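Local coordinates for protein ricin B-like lectin (Macrolepiota procera, PDB 4IZX) that binds beta-galactosides such as lactose, as a small single-domain lectin of the ricin B-like, beta-trefoil family, at residues P70-R75 with Q123-W128; D81-H86 with I99-T104. All coordinates share one frame; numbering follows the deposited sequence.

Interaction 1. Residues P70-R75 with Q123-W128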
ATOM      1  N   PRO A  70      12.932  -5.087  -6.672  1.00  9.37           N
ATOM      2  CA  PRO A  70      12.692  -5.103  -5.239  1.00  9.06           C
ATOM      3  C   PRO A  70      13.945  -5.195  -4.402  1.00  9.34           C
ATOM      4  O   PRO A  70      14.851  -6.006  -4.681  1.00 11.40           O
ATOM      5  CB  PRO A  70      11.828  -6.339  -5.045  1.00 10.47           C
ATOM      6  CG  PRO A  70      11.101  -6.489  -6.315  1.00 11.22           C
ATOM      7  CD  PRO A  70      12.099  -6.078  -7.354  1.00 10.57           C
ATOM      8  N   ALA A  71      14.014  -4.371  -3.379  1.00 10.65           N
ATOM      9  CA  ALA A  71      15.132  -4.276  -2.490  1.00 10.87           C
ATOM     10  C   ALA A  71      14.647  -3.548  -1.227  1.00  9.67           C
ATOM     11  O   ALA A  71      13.633  -2.870  -1.235  1.00  9.77           O
ATOM     12  CB  ALA A  71      16.285  -3.506  -3.117  1.00 12.63           C
ATOM     13  N   ASP A  72      15.411  -3.667  -0.155  1.00 10.45           N
ATOM     14  CA  ASP A  72      15.174  -2.849   0.995  1.00 10.39           C
ATOM     15  C   ASP A  72      15.302  -1.388   0.623  1.00 11.30           C
ATOM     16  O   ASP A  72      16.339  -0.950   0.131  1.00 14.10           O
ATOM     17  CB  ASP A  72      16.153  -3.191   2.123  1.00 11.02           C
ATOM     18  CG  ASP A  72      15.898  -4.517   2.777  1.00 11.82           C
ATOM     19  OD1 ASP A  72      14.795  -5.067   2.737  1.00 11.70           O
ATOM     20  OD2 ASP A  72      16.873  -4.995   3.438  1.00 14.81           O
ATOM     21  N   GLY A  73      14.215  -0.647   0.806  1.00 10.22           N
ATOM     22  CA  GLY A  73      14.184   0.742   0.464  1.00 11.38           C
ATOM     23  C   GLY A  73      13.659   1.135  -0.883  1.00 10.68           C
ATOM     24  O   GLY A  73      13.490   2.298  -1.148  1.00 12.56           O
ATOM     25  N   THR A  74      13.286   0.183  -1.716  1.00  9.99           N
ATOM     26  CA  THR A  74      12.656   0.493  -3.004  1.00  9.46           C
ATOM     27  C   THR A  74      11.418   1.327  -2.753  1.00  9.47           C
ATOM     28  O   THR A  74      10.575   0.983  -1.927  1.00  9.79           O
ATOM     29  CB  THR A  74      12.239  -0.799  -3.726  1.00 10.80           C
ATOM     30  OG1 THR A  74      13.386  -1.543  -4.022  1.00 13.01           O
ATOM     31  CG2 THR A  74      11.479  -0.552  -5.003  1.00 11.56           C
ATOM     32  N   ARG A  75      11.292   2.436  -3.477  1.00  9.93           N
ATOM     33  CA  ARG A  75      10.143   3.329  -3.328  1.00 10.26           C
ATOM     34  C   ARG A  75       8.898   2.785  -4.028  1.00  8.97           C
ATOM     35  O   ARG A  75       8.993   2.263  -5.139  1.00  9.95           O
ATOM     36  CB  ARG A  75      10.458   4.706  -3.930  1.00 11.85           C
ATOM     37  CG  ARG A  75      11.523   5.522  -3.212  1.00 12.01           C
ATOM     38  CD  ARG A  75      11.368   7.020  -3.522  1.00 14.98           C
ATOM     39  NE  ARG A  75      11.226   7.279  -4.952  1.00 15.11           N
ATOM     40  CZ  ARG A  75      10.392   8.175  -5.469  1.00 14.53           C
ATOM     41  NH1 ARG A  75       9.621   8.903  -4.673  1.00 16.60           N
ATOM     42  NH2 ARG A  75      10.328   8.345  -6.782  1.00 17.15           N
ATOM     43  N   GLN A 123       7.717   2.298   1.210  1.00  7.55           N
ATOM     44  CA  GLN A 123       8.805   1.588   0.602  1.00  8.33           C
ATOM     45  C   GLN A 123       8.581   0.079   0.686  1.00  6.89           C
ATOM     46  O   GLN A 123       7.662  -0.381   1.378  1.00  7.62           O
ATOM     47  CB  GLN A 123      10.144   1.985   1.207  1.00  8.76           C
ATOM     48  CG  GLN A 123      10.269   1.476   2.624  1.00  9.19           C
ATOM     49  CD  GLN A 123      11.481   1.967   3.390  1.00 10.55           C
ATOM     50  OE1 GLN A 123      12.415   2.542   2.811  1.00 14.08           O
ATOM     51  NE2 GLN A 123      11.506   1.680   4.691  1.00 11.12           N
ATOM     52  N   LEU A 124       9.442  -0.693   0.042  1.00  7.56           N
ATOM     53  CA  LEU A 124       9.594  -2.105   0.322  1.00  7.05           C
ATOM     54  C   LEU A 124      10.637  -2.330   1.399  1.00  7.48           C
ATOM     55  O   LEU A 124      11.632  -1.612   1.476  1.00  8.41           O
ATOM     56  CB  LEU A 124      10.032  -2.908  -0.899  1.00  7.50           C
ATOM     57  CG  LEU A 124       9.060  -2.865  -2.080  1.00  7.28           C
ATOM     58  CD1 LEU A 124       9.646  -3.666  -3.236  1.00  8.57           C
ATOM     59  CD2 LEU A 124       7.683  -3.342  -1.704  1.00  8.40           C
ATOM     60  N   TRP A 125      10.446  -3.372   2.189  1.00  8.03           N
ATOM     61  CA  TRP A 125      11.482  -3.852   3.091  1.00  7.79           C
ATOM     62  C   TRP A 125      11.246  -5.325   3.337  1.00  7.92           C
ATOM     63  O   TRP A 125      10.092  -5.811   3.303  1.00  8.80           O
ATOM     64  CB  TRP A 125      11.476  -3.085   4.416  1.00  8.34           C
ATOM     65  CG  TRP A 125      12.788  -3.157   5.173  1.00  8.72           C
ATOM     66  CD1 TRP A 125      13.200  -4.122   6.045  1.00  8.88           C
ATOM     67  CD2 TRP A 125      13.878  -2.248   5.024  1.00  9.27           C
ATOM     68  NE1 TRP A 125      14.486  -3.874   6.433  1.00 10.33           N
ATOM     69  CE2 TRP A 125      14.938  -2.746   5.808  1.00  9.63           C
ATOM     70  CE3 TRP A 125      14.052  -1.066   4.309  1.00 10.15           C
ATOM     71  CZ2 TRP A 125      16.148  -2.084   5.924  1.00 11.84           C
ATOM     72  CZ3 TRP A 125      15.276  -0.399   4.427  1.00 11.56           C
ATOM     73  CH2 TRP A 125      16.310  -0.921   5.222  1.00 11.96           C
ATOM     74  N   TRP A 126      12.319  -6.062   3.628  1.00  8.28           N
ATOM     75  CA  TRP A 126      12.229  -7.427   4.071  1.00  8.39           C
ATOM     76  C   TRP A 126      11.210  -7.579   5.198  1.00  7.89           C
ATOM     77  O   TRP A 126      11.169  -6.761   6.105  1.00  8.57           O
ATOM     78  CB  TRP A 126      13.625  -7.844   4.623  1.00 11.68           C
ATOM     79  CG  TRP A 126      13.802  -9.277   4.863  1.00 16.06           C
ATOM     80  CD1 TRP A 126      13.663  -9.964   6.025  1.00 23.62           C
ATOM     81  CD2 TRP A 126      14.304 -10.174   3.912  1.00 21.81           C
ATOM     82  NE1 TRP A 126      14.016 -11.290   5.829  1.00 34.61           N
ATOM     83  CE2 TRP A 126      14.359 -11.442   4.508  1.00 32.05           C
ATOM     84  CE3 TRP A 126      14.665 -10.031   2.582  1.00 29.97           C
ATOM     85  CZ2 TRP A 126      14.851 -12.550   3.832  1.00 43.83           C
ATOM     86  CZ3 TRP A 126      15.085 -11.134   1.897  1.00 40.30           C
ATOM     87  CH2 TRP A 126      15.164 -12.381   2.513  1.00 45.37           C
ATOM     88  N   THR A 127      10.431  -8.634   5.149  1.00  7.88           N
ATOM     89  CA  THR A 127       9.357  -8.806   6.077  1.00  7.63           C
ATOM     90  C   THR A 127       9.848  -9.169   7.492  1.00  8.44           C
ATOM     91  O   THR A 127      10.692 -10.051   7.664  1.00 10.08           O
ATOM     92  CB  THR A 127       8.349  -9.834   5.557  1.00  8.03           C
ATOM     93  OG1 THR A 127       7.137  -9.755   6.289  1.00  9.05           O
ATOM     94  CG2 THR A 127       8.840 -11.253   5.593  1.00  9.41           C
ATOM     95  N   TRP A 128       9.282  -8.493   8.489  1.00  8.02           N
ATOM     96  CA  TRP A 128       9.533  -8.818   9.892  1.00  7.95           C
ATOM     97  C   TRP A 128       8.395  -8.249  10.698  1.00  8.00           C
ATOM     98  O   TRP A 128       7.460  -7.628  10.158  1.00  8.59           O
ATOM     99  CB  TRP A 128      10.897  -8.326  10.368  1.00  8.56           C
ATOM    100  CG  TRP A 128      11.071  -6.831  10.412  1.00  8.12           C
ATOM    101  CD1 TRP A 128      11.174  -5.998   9.365  1.00  8.68           C
ATOM    102  CD2 TRP A 128      11.175  -6.029  11.582  1.00  8.79           C
ATOM    103  NE1 TRP A 128      11.344  -4.713   9.800  1.00  9.26           N
ATOM    104  CE2 TRP A 128      11.334  -4.708  11.163  1.00  8.58           C
ATOM    105  CE3 TRP A 128      11.130  -6.303  12.970  1.00  9.27           C
ATOM    106  CZ2 TRP A 128      11.452  -3.653  12.067  1.00  9.68           C
ATOM    107  CZ3 TRP A 128      11.234  -5.240  13.849  1.00  9.78           C
ATOM    108  CH2 TRP A 128      11.409  -3.940  13.397  1.00 10.19           C
TER
HETATM  109  O   HOH W   1      12.648   4.291   0.576  1.00 24.01           O
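A type II beta turn from Ala71 to Thr74, in the loop joining strands 63-66 and 76-79, lies on the last residues of strand 120-126. Thr74 N closes the turn onto Ala71 O (3.1 Å), and Gly73 sits at its third position with a positive phi of 94°, the usual glycine site of this turn. Both backbone polar groups of Leu124 are gripped: Leu124 O accepts from Gly73 N (2.8 Å), while Leu124 N donates to Thr74 O (2.8 Å). Within the beta-trefoil this ties a linker to a strand 48 residues further on, with a single bridge from Arg75 to Gln123. The Asp72 carboxylate lies flat over one face of the Trp125 indole, the planes 5° apart, and Asp72 CB stands over the six-membered ring, 3.6 Å from its centroid. Trp126 N meets Asp72 OD1 nearly along the C-O axis (2.8 Å); bond and stack together hold the carboxylate, with CG anti to the carbonyl carbon (chi1 -71°). A water donates to both Gly73 O and Gln123 OE1, whereas Gln123 NE2 turns to Asp109. Beneath the turn, Leu124 CD1 touches Pro70 CB and Thr74 CB, each at 3.9 Å, and Thr74 OG1 bonds to Thr69 O.

Interaction 2. Residues D81-H86 with I99-T104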
ATOM      1  N   ASP A  81       1.031   0.552 -15.919  1.00 11.15           N
ATOM      2  CA  ASP A  81       0.490  -0.773 -16.158  1.00 12.75           C
ATOM      3  C   ASP A  81       0.100  -1.396 -14.787  1.00 11.41           C
ATOM      4  O   ASP A  81       0.785  -1.171 -13.780  1.00 11.80           O
ATOM      5  CB  ASP A  81       1.560  -1.679 -16.814  1.00 15.11           C
ATOM      6  CG  ASP A  81       1.852  -1.378 -18.251  1.00 19.06           C
ATOM      7  OD1 ASP A  81       1.341  -0.390 -18.793  1.00 24.41           O
ATOM      8  OD2 ASP A  81       2.692  -2.128 -18.774  1.00 27.41           O
ATOM      9  N   PRO A  82      -0.903  -2.272 -14.746  1.00 10.68           N
ATOM     10  CA  PRO A  82      -1.242  -2.964 -13.513  1.00 10.81           C
ATOM     11  C   PRO A  82      -0.043  -3.726 -12.978  1.00 11.04           C
ATOM     12  O   PRO A  82       0.670  -4.417 -13.718  1.00 13.08           O
ATOM     13  CB  PRO A  82      -2.361  -3.918 -13.934  1.00 12.88           C
ATOM     14  CG  PRO A  82      -2.931  -3.343 -15.183  1.00 13.67           C
ATOM     15  CD  PRO A  82      -1.791  -2.655 -15.839  1.00 13.12           C
ATOM     16  N   PHE A  83       0.193  -3.576 -11.690  1.00  9.41           N
ATOM     17  CA  PHE A  83       1.287  -4.253 -11.005  1.00  9.02           C
ATOM     18  C   PHE A  83       0.687  -5.206  -9.969  1.00  8.73           C
ATOM     19  O   PHE A  83      -0.103  -4.804  -9.116  1.00  8.50           O
ATOM     20  CB  PHE A  83       2.214  -3.249 -10.322  1.00  9.26           C
ATOM     21  CG  PHE A  83       3.408  -3.868  -9.673  1.00 10.41           C
ATOM     22  CD1 PHE A  83       4.548  -4.127 -10.382  1.00 13.03           C
ATOM     23  CD2 PHE A  83       3.352  -4.263  -8.360  1.00 10.12           C
ATOM     24  CE1 PHE A  83       5.638  -4.725  -9.776  1.00 13.58           C
ATOM     25  CE2 PHE A  83       4.440  -4.859  -7.750  1.00 11.97           C
ATOM     26  CZ  PHE A  83       5.594  -5.075  -8.463  1.00 12.47           C
ATOM     27  N   GLU A  84       1.050  -6.476 -10.060  1.00  8.23           N
ATOM     28  CA  GLU A  84       0.497  -7.507  -9.182  1.00  8.09           C
ATOM     29  C   GLU A  84       1.174  -7.561  -7.826  1.00  7.76           C
ATOM     30  O   GLU A  84       2.412  -7.562  -7.717  1.00  8.97           O
ATOM     31  CB  GLU A  84       0.537  -8.878  -9.851  1.00  9.03           C
ATOM     32  CG  GLU A  84      -0.542  -9.058 -10.919  1.00 10.66           C
ATOM     33  CD  GLU A  84      -0.565 -10.446 -11.531  1.00 11.99           C
ATOM     34  OE1 GLU A  84      -1.629 -10.921 -11.932  1.00 13.30           O
ATOM     35  OE2 GLU A  84       0.515 -11.055 -11.667  1.00 14.70           O
ATOM     36  N   TRP A  85       0.328  -7.713  -6.818  1.00  7.20           N
ATOM     37  CA  TRP A  85       0.714  -7.860  -5.421  1.00  6.88           C
ATOM     38  C   TRP A  85       0.100  -9.128  -4.845  1.00  6.84           C
ATOM     39  O   TRP A  85      -0.998  -9.517  -5.201  1.00  7.68           O
ATOM     40  CB  TRP A  85       0.187  -6.671  -4.588  1.00  6.97           C
ATOM     41  CG  TRP A  85       0.728  -5.357  -5.007  1.00  6.73           C
ATOM     42  CD1 TRP A  85       0.123  -4.431  -5.786  1.00  7.27           C
ATOM     43  CD2 TRP A  85       1.990  -4.788  -4.622  1.00  6.22           C
ATOM     44  NE1 TRP A  85       0.927  -3.303  -5.899  1.00  7.58           N
ATOM     45  CE2 TRP A  85       2.072  -3.504  -5.189  1.00  7.18           C
ATOM     46  CE3 TRP A  85       3.075  -5.244  -3.859  1.00  7.25           C
ATOM     47  CZ2 TRP A  85       3.177  -2.666  -4.986  1.00  7.75           C
ATOM     48  CZ3 TRP A  85       4.155  -4.420  -3.672  1.00  7.63           C
ATOM     49  CH2 TRP A  85       4.195  -3.145  -4.236  1.00  8.70           C
ATOM     50  N   HIS A  86       0.794  -9.734  -3.879  1.00  6.68           N
ATOM     51  CA  HIS A  86       0.194 -10.739  -3.018  1.00  7.45           C
ATOM     52  C   HIS A  86      -0.208 -10.047  -1.710  1.00  6.81           C
ATOM     53  O   HIS A  86       0.546  -9.263  -1.162  1.00  8.96           O
ATOM     54  CB  HIS A  86       1.157 -11.878  -2.700  1.00  8.36           C
ATOM     55  CG  HIS A  86       1.364 -12.834  -3.844  1.00  9.62           C
ATOM     56  ND1 HIS A  86       2.255 -13.892  -3.780  1.00 11.95           N
ATOM     57  CD2 HIS A  86       0.748 -12.921  -5.048  1.00 10.25           C
ATOM     58  CE1 HIS A  86       2.162 -14.587  -4.896  1.00 13.20           C
ATOM     59  NE2 HIS A  86       1.261 -14.023  -5.679  1.00 12.25           N
ATOM     60  N   ILE A  99       1.374  -6.644   2.305  1.00  6.32           N
ATOM     61  CA  ILE A  99       1.267  -6.519   0.860  1.00  6.08           C
ATOM     62  C   ILE A  99       2.663  -6.763   0.303  1.00  6.15           C
ATOM     63  O   ILE A  99       3.591  -5.986   0.586  1.00  6.27           O
ATOM     64  CB  ILE A  99       0.698  -5.150   0.475  1.00  6.61           C
ATOM     65  CG1 ILE A  99      -0.702  -4.926   1.108  1.00  7.25           C
ATOM     66  CG2 ILE A  99       0.633  -5.008  -1.043  1.00  7.29           C
ATOM     67  CD1 ILE A  99      -1.262  -3.527   0.922  1.00  9.95           C
ATOM     68  N   PHE A 100       2.823  -7.873  -0.382  1.00  6.67           N
ATOM     69  CA  PHE A 100       4.124  -8.399  -0.840  1.00  6.66           C
ATOM     70  C   PHE A 100       4.262  -8.266  -2.339  1.00  6.58           C
ATOM     71  O   PHE A 100       3.361  -8.547  -3.107  1.00  7.12           O
ATOM     72  CB  PHE A 100       4.254  -9.885  -0.516  1.00  6.95           C
ATOM     73  CG  PHE A 100       4.488 -10.214   0.926  1.00  6.75           C
ATOM     74  CD1 PHE A 100       3.446 -10.379   1.799  1.00  7.88           C
ATOM     75  CD2 PHE A 100       5.772 -10.440   1.374  1.00  8.22           C
ATOM     76  CE1 PHE A 100       3.683 -10.745   3.112  1.00  9.47           C
ATOM     77  CE2 PHE A 100       6.024 -10.763   2.681  1.00  9.81           C
ATOM     78  CZ  PHE A 100       4.986 -10.959   3.539  1.00 10.43           C
ATOM     79  N   VAL A 101       5.496  -8.014  -2.795  1.00  7.22           N
ATOM     80  CA  VAL A 101       5.827  -8.315  -4.199  1.00  7.97           C
ATOM     81  C   VAL A 101       5.729  -9.842  -4.334  1.00  8.92           C
ATOM     82  O   VAL A 101       6.319 -10.584  -3.532  1.00  9.20           O
ATOM     83  CB  VAL A 101       7.226  -7.818  -4.609  1.00  8.64           C
ATOM     84  CG1 VAL A 101       7.550  -8.198  -6.049  1.00 10.24           C
ATOM     85  CG2 VAL A 101       7.342  -6.299  -4.398  1.00  9.20           C
ATOM     86  N   PRO A 102       4.994 -10.321  -5.347  1.00  8.46           N
ATOM     87  CA  PRO A 102       4.743 -11.754  -5.421  1.00 10.09           C
ATOM     88  C   PRO A 102       5.980 -12.583  -5.401  1.00 11.14           C
ATOM     89  O   PRO A 102       6.957 -12.265  -6.096  1.00 12.39           O
ATOM     90  CB  PRO A 102       4.002 -11.909  -6.745  1.00 10.81           C
ATOM     91  CG  PRO A 102       3.235 -10.631  -6.854  1.00 10.97           C
ATOM     92  CD  PRO A 102       4.215  -9.597  -6.373  1.00  9.26           C
ATOM     93  N   PHE A 103       5.944 -13.631  -4.563  1.00 14.04           N
ATOM     94  CA  PHE A 103       6.998 -14.651  -4.488  1.00 18.28           C
ATOM     95  C   PHE A 103       8.314 -14.100  -3.963  1.00 17.03           C
ATOM     96  O   PHE A 103       9.362 -14.696  -4.126  1.00 21.58           O
ATOM     97  CB  PHE A 103       7.177 -15.315  -5.839  1.00 22.25           C
ATOM     98  CG  PHE A 103       5.894 -15.897  -6.400  1.00 22.29           C
ATOM     99  CD1 PHE A 103       5.242 -16.942  -5.760  1.00 26.82           C
ATOM    100  CD2 PHE A 103       5.333 -15.359  -7.518  1.00 27.26           C
ATOM    101  CE1 PHE A 103       4.053 -17.457  -6.263  1.00 27.04           C
ATOM    102  CE2 PHE A 103       4.185 -15.884  -8.055  1.00 26.74           C
ATOM    103  CZ  PHE A 103       3.528 -16.915  -7.421  1.00 27.18           C
ATOM    104  N   THR A 104       8.234 -12.993  -3.231  1.00 13.37           N
ATOM    105  CA  THR A 104       9.380 -12.439  -2.537  1.00 12.79           C
ATOM    106  C   THR A 104       9.020 -12.276  -1.068  1.00 11.34           C
ATOM    107  O   THR A 104       7.838 -12.335  -0.674  1.00 13.20           O
ATOM    108  CB  THR A 104       9.790 -11.055  -3.066  1.00 11.87           C
ATOM    109  OG1 THR A 104       8.926 -10.037  -2.552  1.00 10.33           O
ATOM    110  CG2 THR A 104       9.806 -11.024  -4.604  1.00 14.25           C
TER
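At the base of the antiparallel pair of strands 86-89 and 97-100 in the beta-trefoil, His86 is the hydrogen-bonded partner of Phe100. His86 N donates to Phe100 O (2.9 Å), and Phe100 N returns a nearly straight bond to His86 O (2.8 Å). Past this pair, residues 101-104 leave the strand through a type II beta turn from Val101 to Thr104. Phe103 takes the turn's positive-phi position, and Val101 O is held twice, by Thr104 N and by Thr104 OG1 (2.8 Å), the hydroxyl coming from above the carbonyl plane. The turn meets the imidazole of His86, whose CG is anti to the carbonyl carbon (chi1 -75°). Pro102 CB sits over the centre of one face of that ring, 3.7 Å from its centroid, a CH-pi contact. The CE1 edge of His86 points at the middle of the Phe103 ring in an edge-to-face pair, centroids 4.8 Å apart and planes at 77°. The imidazole thus has Pro102 against one face and Phe103 at one edge. Pro102 CD presses on Glu84 O at only 3.0 Å, a tight spot. Trp85 CG is likewise anti to the carbonyl carbon (chi1 -62°), and its indole is sandwiched: Phe83 CD2 lies over one face and Ile99 CG2, anti to its backbone N, over the opposite one, both toward the rim, with Ile99 CG2 3.7 Å from Trp85 CE3. Phe100 O approaches the indole edge, 3.4 Å from Trp85 CE3, and Val101 CG2 packs on Trp85 CZ3. The Glu84 carboxylate forms a salt bridge with Lys51 and a hydrogen bond with Thr49. Trp85 NE1 bonds to Leu64 O of strand 63-66, whose Ile66 packs on Phe83 and Trp85, while Leu108 of strand 106-110 lies against both Trp85 and Ile99.

Overall arrangement
In sequence, both segments of interaction 2 fall between those of interaction 1, and the centres of the two contacts are about 12 Å apart. The two meet mainly through apolar packing. Val101 touches both segments of interaction 1: its CG2 lies 3.7 Å from Leu124 CD1, and its CG1 is 3.9 Å from Pro70 CG. Leu124 also reaches inward, with CD2 4.2 Å from Trp85 CZ3, so the strand under the first turn packs on the buried indole of the second contact. Both contacts lie away from the lactose site around Asp22, Gly25, His37 and Asn41; strands 86-89 and 97-100, paired in interaction 2, supply Ile87, Arg89 and Phe97 to the benzamidine pocket.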